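PrgZ (Enterococcus faecalis, PDB 4FAJ) binds peptide pheromone as a membrane-anchored extracellular receptor of the solute-binding protein family 5, and probably serves peptide transport into the cell. Local coordinates at residues 123-128 against 137-142; 146-151 against 212-217; 163-168 against 200-205. All coordinates share one frame; numbering follows the deposited sequence.

Contact 1 (123-128 against 137-142)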
loop_
_atom_site.group_PDB
_atom_site.type_symbol
_atom_site.label_atom_id
_atom_site.label_comp_id
_atom_site.label_asym_id
_atom_site.label_seq_id
_atom_site.Cartn_x
_atom_site.Cartn_y
_atom_site.Cartn_z
ATOM N N ILE A 123 -4.040 2.583 -26.474
ATOM C CA ILE A 123 -4.706 1.440 -25.844
ATOM C C ILE A 123 -6.153 1.377 -26.316
ATOM O O ILE A 123 -6.832 2.409 -26.396
ATOM C CB ILE A 123 -4.680 1.566 -24.308
ATOM C CG1 ILE A 123 -3.229 1.610 -23.807
ATOM C CG2 ILE A 123 -5.483 0.434 -23.653
ATOM C CD1 ILE A 123 -3.066 2.167 -22.415
ATOM N N VAL A 124 -6.628 0.179 -26.628
ATOM C CA VAL A 124 -8.007 0.002 -27.081
ATOM C C VAL A 124 -8.802 -0.722 -25.992
ATOM O O VAL A 124 -8.373 -1.762 -25.497
ATOM C CB VAL A 124 -8.078 -0.774 -28.420
ATOM C CG1 VAL A 124 -9.526 -1.090 -28.784
ATOM C CG2 VAL A 124 -7.421 0.029 -29.544
ATOM N N ILE A 125 -9.960 -0.167 -25.633
ATOM C CA ILE A 125 -10.865 -0.785 -24.656
ATOM C C ILE A 125 -11.664 -1.890 -25.342
ATOM O O ILE A 125 -12.197 -1.678 -26.432
ATOM C CB ILE A 125 -11.834 0.257 -24.054
ATOM C CG1 ILE A 125 -11.079 1.210 -23.118
ATOM C CG2 ILE A 125 -12.990 -0.429 -23.331
ATOM C CD1 ILE A 125 -11.712 2.570 -23.018
ATOM N N ARG A 126 -11.742 -3.075 -24.721
ATOM C CA ARG A 126 -12.437 -4.190 -25.361
ATOM C C ARG A 126 -13.934 -3.936 -25.563
ATOM O O ARG A 126 -14.573 -3.192 -24.803
ATOM C CB ARG A 126 -12.239 -5.515 -24.608
ATOM C CG ARG A 126 -12.995 -5.656 -23.290
ATOM C CD ARG A 126 -12.742 -7.047 -22.640
ATOM N NE ARG A 126 -11.317 -7.276 -22.381
ATOM C CZ ARG A 126 -10.560 -8.256 -22.895
ATOM N NH1 ARG A 126 -11.068 -9.178 -23.708
ATOM N NH2 ARG A 126 -9.270 -8.322 -22.571
ATOM N N ASP A 127 -14.465 -4.574 -26.603
ATOM C CA ASP A 127 -15.889 -4.593 -26.862
ATOM C C ASP A 127 -16.540 -5.342 -25.705
ATOM O O ASP A 127 -16.091 -6.435 -25.318
ATOM C CB ASP A 127 -16.195 -5.331 -28.166
ATOM C CG ASP A 127 -15.672 -4.608 -29.412
ATOM O OD1 ASP A 127 -15.332 -3.410 -29.337
ATOM O OD2 ASP A 127 -15.635 -5.248 -30.490
ATOM N N GLY A 128 -17.569 -4.745 -25.126
ATOM C CA GLY A 128 -18.351 -5.432 -24.114
ATOM C C GLY A 128 -17.911 -5.190 -22.688
ATOM O O GLY A 128 -18.491 -5.761 -21.771
ATOM N N ILE A 137 -18.212 0.924 -20.899
ATOM C CA ILE A 137 -17.114 1.688 -20.331
ATOM C C ILE A 137 -16.400 2.336 -21.503
ATOM O O ILE A 137 -15.981 1.635 -22.434
ATOM C CB ILE A 137 -16.120 0.797 -19.561
ATOM C CG1 ILE A 137 -16.812 0.080 -18.395
ATOM C CG2 ILE A 137 -14.958 1.638 -19.033
ATOM C CD1 ILE A 137 -15.945 -0.997 -17.747
ATOM N N THR A 138 -16.277 3.661 -21.472
ATOM C CA THR A 138 -15.697 4.397 -22.594
ATOM C C THR A 138 -14.326 4.956 -22.260
ATOM O O THR A 138 -13.949 5.070 -21.092
ATOM C CB THR A 138 -16.583 5.583 -23.042
ATOM O OG1 THR A 138 -16.568 6.585 -22.030
ATOM C CG2 THR A 138 -18.043 5.146 -23.331
ATOM N N ALA A 139 -13.596 5.329 -23.306
ATOM C CA ALA A 139 -12.319 5.997 -23.158
ATOM C C ALA A 139 -12.483 7.304 -22.367
ATOM O O ALA A 139 -11.632 7.640 -21.550
ATOM C CB ALA A 139 -11.711 6.271 -24.516
ATOM N N SER A 140 -13.584 8.009 -22.618
ATOM C CA SER A 140 -13.928 9.249 -21.894
ATOM C C SER A 140 -14.104 9.094 -20.382
ATOM O O SER A 140 -13.768 10.015 -19.629
ATOM C CB SER A 140 -15.184 9.883 -22.495
ATOM O OG SER A 140 -14.830 10.550 -23.687
ATOM N N ASP A 141 -14.627 7.950 -19.940
ATOM C CA ASP A 141 -14.637 7.600 -18.508
ATOM C C ASP A 141 -13.219 7.632 -17.909
ATOM O O ASP A 141 -13.016 8.138 -16.785
ATOM C CB ASP A 141 -15.240 6.199 -18.261
ATOM C CG ASP A 141 -16.746 6.129 -18.507
ATOM O OD1 ASP A 141 -17.477 7.100 -18.210
ATOM O OD2 ASP A 141 -17.213 5.062 -18.980
ATOM N N PHE A 142 -12.241 7.066 -18.630
ATOM C CA PHE A 142 -10.855 7.076 -18.158
ATOM C C PHE A 142 -10.257 8.485 -18.143
ATOM O O PHE A 142 -9.638 8.881 -17.144
ATOM C CB PHE A 142 -9.959 6.124 -18.977
ATOM C CG PHE A 142 -10.154 4.672 -18.649
ATOM C CD1 PHE A 142 -9.449 4.075 -17.610
ATOM C CD2 PHE A 142 -11.026 3.883 -19.399
ATOM C CE1 PHE A 142 -9.624 2.732 -17.303
ATOM C CE2 PHE A 142 -11.197 2.538 -19.098
ATOM C CZ PHE A 142 -10.496 1.968 -18.046
#
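I125 makes a buried contact in which its methyls pack on the backbone and apolar side chains at the start of helix 139-150, at the point where strand 120-124 gives way to loop. The two segments lie close in sequence, joined by eight residues without helix or strand, and the nearest pair of CA atoms, I125 and A139, is 7.1 Å apart. Every contact within 4.5 Å comes from the two branches of the isoleucine. Its CG1 branch is anti to the carbonyl carbon (chi1 -71°), which sends CD1 into the start of the helix: CD1 lies 3.4 Å from the backbone N of A139 and 4.0 Å from A139 CB. The same methyl meets the ring of F142 obliquely, 3.9 Å from CD2, while the other branch places CG2 3.7 Å from the carbonyl O of I137.

T138 and D141 close this helix end with a capping box. D141 N donates to T138 OG1 at 3.2 Å, and T138 N donates to D141 OD2 at 3.0 Å, almost straight at 176°, reaching that oxygen from above the carboxylate plane. W131 NE1 also bonds to OD2, and Q216 N to OD1, so the carboxylate that closes the box is held through both oxygens. On the sheet side, I125 pairs through its backbone with K189, and L191 of strand 190-194 packs on A139 and F142, continuing the apolar layer between the antiparallel sheet and the helix.

Contact 2 (146-151 against 212-217); sequences WQRVVD and YPVQQK
A loose approach of R148 to V214, and a polar approach of W146 to Y212, make up this buried but light contact between the C-terminal part of helix 139-150 and the segment leading into helix 216-222. In the van der Waals part, CG of R148 stands anti to the backbone N (chi1 -178°) and the chain runs extended as far as NE, carrying the guanidinium out to a methyl of V214. There NH1 lies 4.2 Å from V214 CG2, meeting it obliquely, and the two side chains cross at about a right angle. I219 of helix 216-222 touches both of them.

The polar approach is no closer. W146 NE1 faces the carbonyl O of Y212 at the indole edge, near the ring plane, but at 4.3 Å this is proximity rather than a bond; NE1 donates instead to Y211 O. The indole is further fixed by edge-to-face packing with the rings of Y211 and F162.

Charge is dealt with outside the pair: R148 NH2 forms a salt bridge with D74 OD2. The contact with V214 is van der Waals in kind, which leaves a loose contact of two approaches beyond 4 Å, whose polar groups take their bonds from Y211 and D74.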
loop_
_atom_site.group_PDB
_atom_site.type_symbol
_atom_site.label_atom_id
_atom_site.label_comp_id
_atom_site.label_asym_id
_atom_site.label_seq_id
_atom_site.Cartn_x
_atom_site.Cartn_y
_atom_site.Cartn_z
ATOM N N TRP A 146 -8.954 10.231 -14.582
ATOM C CA TRP A 146 -7.562 10.606 -14.343
ATOM C C TRP A 146 -7.393 12.113 -14.156
ATOM O O TRP A 146 -6.576 12.551 -13.342
ATOM C CB TRP A 146 -6.666 10.108 -15.475
ATOM C CG TRP A 146 -6.679 8.607 -15.643
ATOM C CD1 TRP A 146 -7.247 7.681 -14.810
ATOM C CD2 TRP A 146 -6.078 7.865 -16.707
ATOM N NE1 TRP A 146 -7.054 6.416 -15.311
ATOM C CE2 TRP A 146 -6.325 6.501 -16.462
ATOM C CE3 TRP A 146 -5.344 8.223 -17.839
ATOM C CZ2 TRP A 146 -5.882 5.492 -17.317
ATOM C CZ3 TRP A 146 -4.898 7.206 -18.694
ATOM C CH2 TRP A 146 -5.169 5.862 -18.417
ATOM N N GLN A 147 -8.146 12.901 -14.909
ATOM C CA GLN A 147 -8.183 14.345 -14.680
ATOM C C GLN A 147 -8.588 14.641 -13.229
ATOM O O GLN A 147 -8.048 15.540 -12.576
ATOM C CB GLN A 147 -9.131 15.039 -15.664
ATOM C CG GLN A 147 -8.522 15.276 -17.039
ATOM C CD GLN A 147 -9.427 16.040 -17.999
ATOM O OE1 GLN A 147 -9.184 16.061 -19.212
ATOM N NE2 GLN A 147 -10.459 16.678 -17.466
ATOM N N ARG A 148 -9.522 13.851 -12.727
ATOM C CA ARG A 148 -10.039 14.011 -11.381
ATOM C C ARG A 148 -8.976 13.705 -10.308
ATOM O O ARG A 148 -8.942 14.358 -9.268
ATOM C CB ARG A 148 -11.257 13.094 -11.248
ATOM C CG ARG A 148 -11.989 13.122 -9.960
ATOM C CD ARG A 148 -13.188 12.219 -10.095
ATOM N NE ARG A 148 -13.825 12.015 -8.815
ATOM C CZ ARG A 148 -13.715 10.927 -8.063
ATOM N NH1 ARG A 148 -13.004 9.871 -8.457
ATOM N NH2 ARG A 148 -14.365 10.891 -6.914
ATOM N N VAL A 149 -8.106 12.726 -10.564
ATOM C CA VAL A 149 -7.031 12.401 -9.622
ATOM C C VAL A 149 -6.004 13.536 -9.515
ATOM O O VAL A 149 -5.580 13.883 -8.414
ATOM C CB VAL A 149 -6.296 11.082 -9.995
ATOM C CG1 VAL A 149 -5.132 10.827 -9.041
ATOM C CG2 VAL A 149 -7.263 9.912 -9.966
ATOM N N VAL A 150 -5.612 14.116 -10.645
ATOM C CA VAL A 150 -4.591 15.183 -10.635
ATOM C C VAL A 150 -5.135 16.580 -10.276
ATOM O O VAL A 150 -4.372 17.463 -9.894
ATOM C CB VAL A 150 -3.842 15.281 -11.970
ATOM C CG1 VAL A 150 -3.030 14.016 -12.209
ATOM C CG2 VAL A 150 -4.809 15.552 -13.113
ATOM N N ASP A 151 -6.443 16.778 -10.431
ATOM C CA ASP A 151 -7.117 18.028 -10.027
ATOM C C ASP A 151 -6.821 18.330 -8.547
ATOM O O ASP A 151 -7.233 17.570 -7.668
ATOM C CB ASP A 151 -8.627 17.892 -10.251
ATOM C CG ASP A 151 -9.395 19.182 -9.987
ATOM O OD1 ASP A 151 -8.838 20.138 -9.404
ATOM O OD2 ASP A 151 -10.583 19.229 -10.359
ATOM N N TYR A 212 -8.040 3.134 -12.060
ATOM C CA TYR A 212 -9.351 2.588 -12.452
ATOM C C TYR A 212 -10.244 3.703 -13.008
ATOM O O TYR A 212 -10.085 4.894 -12.655
ATOM C CB TYR A 212 -10.047 1.875 -11.270
ATOM C CG TYR A 212 -9.514 0.484 -10.921
ATOM C CD1 TYR A 212 -8.311 -0.003 -11.449
ATOM C CD2 TYR A 212 -10.201 -0.333 -10.023
ATOM C CE1 TYR A 212 -7.825 -1.276 -11.098
ATOM C CE2 TYR A 212 -9.711 -1.612 -9.664
ATOM C CZ TYR A 212 -8.529 -2.073 -10.206
ATOM O OH TYR A 212 -8.057 -3.336 -9.852
ATOM N N PRO A 213 -11.160 3.341 -13.924
ATOM C CA PRO A 213 -12.129 4.338 -14.351
ATOM C C PRO A 213 -13.191 4.552 -13.273
ATOM O O PRO A 213 -13.363 3.709 -12.391
ATOM C CB PRO A 213 -12.765 3.699 -15.584
ATOM C CG PRO A 213 -12.697 2.209 -15.310
ATOM C CD PRO A 213 -11.468 1.998 -14.450
ATOM N N VAL A 214 -13.880 5.676 -13.351
ATOM C CA VAL A 214 -15.140 5.852 -12.653
ATOM C C VAL A 214 -16.147 6.291 -13.686
ATOM O O VAL A 214 -15.776 6.900 -14.699
ATOM C CB VAL A 214 -15.053 6.878 -11.494
ATOM C CG1 VAL A 214 -14.258 6.282 -10.326
ATOM C CG2 VAL A 214 -14.459 8.183 -11.970
ATOM N N GLN A 215 -17.413 5.979 -13.442
ATOM C CA GLN A 215 -18.465 6.230 -14.421
ATOM C C GLN A 215 -18.839 7.707 -14.420
ATOM O O GLN A 215 -19.183 8.256 -13.381
ATOM C CB GLN A 215 -19.696 5.384 -14.115
ATOM C CG GLN A 215 -20.713 5.355 -15.248
ATOM C CD GLN A 215 -22.095 4.975 -14.782
ATOM O OE1 GLN A 215 -22.644 5.593 -13.871
ATOM N NE2 GLN A 215 -22.674 3.961 -15.410
ATOM N N GLN A 216 -18.765 8.348 -15.584
ATOM C CA GLN A 216 -19.063 9.777 -15.671
ATOM C C GLN A 216 -20.454 10.123 -15.133
ATOM O O GLN A 216 -20.605 11.108 -14.415
ATOM C CB GLN A 216 -18.927 10.276 -17.108
ATOM C CG GLN A 216 -17.509 10.473 -17.583
ATOM C CD GLN A 216 -17.455 10.721 -19.071
ATOM O OE1 GLN A 216 -17.497 9.781 -19.870
ATOM N NE2 GLN A 216 -17.384 11.988 -19.459
ATOM N N LYS A 217 -21.457 9.325 -15.484
ATOM C CA LYS A 217 -22.841 9.556 -15.041
ATOM C C LYS A 217 -22.963 9.539 -13.510
ATOM O O LYS A 217 -23.595 10.417 -12.917
ATOM C CB LYS A 217 -23.768 8.505 -15.665
ATOM C CG LYS A 217 -25.231 8.571 -15.229
ATOM C CD LYS A 217 -26.126 7.770 -16.185
ATOM C CE LYS A 217 -27.491 7.495 -15.580
ATOM N NZ LYS A 217 -27.408 6.435 -14.536
#

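Contact 3 (163-168 against 200-205). With GOL (glycerol), chain C.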
loop_
_atom_site.group_PDB
_atom_site.type_symbol
_atom_site.label_atom_id
_atom_site.label_comp_id
_atom_site.label_asym_id
_atom_site.label_seq_id
_atom_site.Cartn_x
_atom_site.Cartn_y
_atom_site.Cartn_z
ATOM N N SER A 163 2.612 11.160 -12.134
ATOM C CA SER A 163 3.696 12.105 -12.442
ATOM C C SER A 163 4.395 11.842 -13.759
ATOM O O SER A 163 4.910 12.774 -14.374
ATOM C CB SER A 163 4.740 12.118 -11.320
ATOM O OG SER A 163 4.124 12.487 -10.106
ATOM N N ALA A 164 4.399 10.590 -14.205
ATOM C CA ALA A 164 4.989 10.223 -15.503
ATOM C C ALA A 164 4.298 10.849 -16.719
ATOM O O ALA A 164 4.921 11.029 -17.766
ATOM C CB ALA A 164 5.016 8.698 -15.644
ATOM N N ILE A 165 3.018 11.188 -16.581
ATOM C CA ILE A 165 2.220 11.678 -17.702
ATOM C C ILE A 165 2.507 13.154 -17.949
ATOM O O ILE A 165 2.587 13.937 -17.006
ATOM C CB ILE A 165 0.707 11.473 -17.442
ATOM C CG1 ILE A 165 0.395 9.983 -17.304
ATOM C CG2 ILE A 165 -0.145 12.091 -18.562
ATOM C CD1 ILE A 165 -1.046 9.684 -16.878
ATOM N N LYS A 166 2.644 13.524 -19.220
ATOM C CA LYS A 166 2.925 14.913 -19.587
ATOM C C LYS A 166 1.898 15.869 -18.972
ATOM O O LYS A 166 0.690 15.597 -18.963
ATOM C CB LYS A 166 2.972 15.095 -21.101
ATOM C CG LYS A 166 3.688 16.368 -21.546
ATOM C CD LYS A 166 3.087 16.981 -22.809
ATOM C CE LYS A 166 3.138 16.033 -23.988
ATOM N NZ LYS A 166 2.838 16.699 -25.294
ATOM N N ASN A 167 2.418 16.972 -18.433
ATOM C CA ASN A 167 1.640 18.028 -17.775
ATOM C C ASN A 167 1.142 17.709 -16.369
ATOM O O ASN A 167 0.626 18.599 -15.697
ATOM C CB ASN A 167 0.489 18.529 -18.665
ATOM C CG ASN A 167 0.984 19.206 -19.924
ATOM O OD1 ASN A 167 2.034 19.841 -19.919
ATOM N ND2 ASN A 167 0.237 19.069 -21.014
ATOM N N ALA A 168 1.298 16.469 -15.902
ATOM C CA ALA A 168 0.872 16.122 -14.541
ATOM C C ALA A 168 1.624 16.966 -13.503
ATOM O O ALA A 168 1.048 17.340 -12.483
ATOM C CB ALA A 168 1.072 14.639 -14.265
ATOM N N PRO A 200 9.488 2.387 -18.173
ATOM C CA PRO A 200 9.321 0.935 -18.304
ATOM C C PRO A 200 8.187 0.320 -17.498
ATOM O O PRO A 200 7.612 -0.676 -17.942
ATOM C CB PRO A 200 10.663 0.381 -17.819
ATOM C CG PRO A 200 11.616 1.461 -18.053
ATOM C CD PRO A 200 10.878 2.736 -17.831
ATOM N N TYR A 201 7.885 0.892 -16.333
ATOM C CA TYR A 201 6.824 0.387 -15.462
ATOM C C TYR A 201 5.443 1.038 -15.687
ATOM O O TYR A 201 4.513 0.799 -14.901
ATOM C CB TYR A 201 7.234 0.508 -13.974
ATOM C CG TYR A 201 7.677 1.904 -13.573
ATOM C CD1 TYR A 201 9.028 2.246 -13.541
ATOM C CD2 TYR A 201 6.744 2.881 -13.262
ATOM C CE1 TYR A 201 9.436 3.525 -13.195
ATOM C CE2 TYR A 201 7.131 4.146 -12.922
ATOM C CZ TYR A 201 8.478 4.470 -12.893
ATOM O OH TYR A 201 8.847 5.736 -12.546
ATOM N N PHE A 202 5.272 1.814 -16.756
ATOM C CA PHE A 202 4.008 2.542 -16.937
ATOM C C PHE A 202 2.797 1.617 -17.091
ATOM O O PHE A 202 1.741 1.888 -16.534
ATOM C CB PHE A 202 4.063 3.556 -18.091
ATOM C CG PHE A 202 2.843 4.440 -18.149
ATOM C CD1 PHE A 202 1.921 4.317 -19.179
ATOM C CD2 PHE A 202 2.594 5.359 -17.135
ATOM C CE1 PHE A 202 0.778 5.119 -19.226
ATOM C CE2 PHE A 202 1.443 6.153 -17.158
ATOM C CZ PHE A 202 0.532 6.030 -18.211
ATOM N N THR A 203 2.941 0.518 -17.829
ATOM C CA THR A 203 1.851 -0.461 -17.917
ATOM C C THR A 203 1.508 -1.022 -16.529
ATOM O O THR A 203 0.342 -1.249 -16.215
ATOM C CB THR A 203 2.199 -1.566 -18.910
ATOM O OG1 THR A 203 2.562 -0.959 -20.159
ATOM C CG2 THR A 203 1.035 -2.500 -19.117
ATOM N N ASP A 204 2.516 -1.178 -15.667
ATOM C CA ASP A 204 2.262 -1.583 -14.283
ATOM C C ASP A 204 1.397 -0.571 -13.538
ATOM O O ASP A 204 0.494 -0.963 -12.804
ATOM C CB ASP A 204 3.560 -1.823 -13.510
ATOM C CG ASP A 204 4.468 -2.841 -14.193
ATOM O OD1 ASP A 204 4.198 -4.052 -14.106
ATOM O OD2 ASP A 204 5.427 -2.426 -14.845
ATOM N N LEU A 205 1.654 0.716 -13.740
ATOM C CA LEU A 205 0.838 1.761 -13.107
ATOM C C LEU A 205 -0.623 1.695 -13.547
ATOM O O LEU A 205 -1.537 1.956 -12.756
ATOM C CB LEU A 205 1.401 3.141 -13.422
ATOM C CG LEU A 205 2.768 3.455 -12.804
ATOM C CD1 LEU A 205 3.199 4.845 -13.184
ATOM C CD2 LEU A 205 2.739 3.310 -11.300
HETATM C C1 GOL C . 4.792 7.589 -11.428
HETATM O O1 GOL C . 4.109 8.244 -12.480
HETATM C C2 GOL C . 6.231 8.079 -11.283
HETATM O O2 GOL C . 6.916 7.866 -12.500
HETATM C C3 GOL C . 6.941 7.307 -10.168
HETATM O O3 GOL C . 6.785 7.938 -8.910
#
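F202 meets A164 and I165 through the CD2, CE2 and CZ atoms of its ring, joining the loop that precedes helix 168-172 to the short helix 202-205. CE2 of the phenylalanine lies 4.0 Å from I165 CG1, and CD2 lies 4.4 Å from A164 CB; both approaches are oblique to the ring. The isoleucine and phenylalanine side chains cross at about a right angle. CG of F202 is anti to the backbone N (chi1 -172°), which swings the ring out from the helix toward the loop.

A glycerol, probably from the crystallisation liquor, bridges the same two segments next to this apolar patch. A164 N donates to its O1 at 2.9 Å (152°), and Y201 OH shares a hydrogen bond with its O2, also 2.9 Å long, in the plane of the tyrosine ring at its edge. L205 CD1 adds a contact to O1 at 3.6 Å.

Behind this first shell, a type II beta turn from I165 to A168, closed by A168 N bonding to I165 O at 3.0 Å, sets the course of the loop. The turn is tied outward by K166 NZ, in a salt bridge with E194 OE2, and by the N167 amide, bonded to T180 and Q176. Y473 stacks on the ring of Y201, Y121 of strand 120-124 meets F202 edge-to-face, and I193 of strand 190-194 packs against both I165 and F202, so the loop and helix 202-205 come together over the antiparallel sheet.

Overall arrangement
All three contacts lie on the same side of the chain's centre, within the solute-binding protein family 5 region. Contacts 1 and 2, with centres 13 Å apart, share helix 139-150: contact 1 uses its N-terminal turn and contact 2 its far end. They also touch directly, as F142 CE1 packs 3.5 Å from P213 CD. Contact 3 stands 19 Å from contact 1 and 16 Å from contact 2 between centres, and touches neither. Along the chain contact 1 closes first; contact 2 then spans a longer excursion that contains contact 3. Contact 1 includes the end of strand 120-124, and strand 190-194 packs on contacts 1 and 3, so segments from one 95-residue portion of the chain gather at the antiparallel sheet.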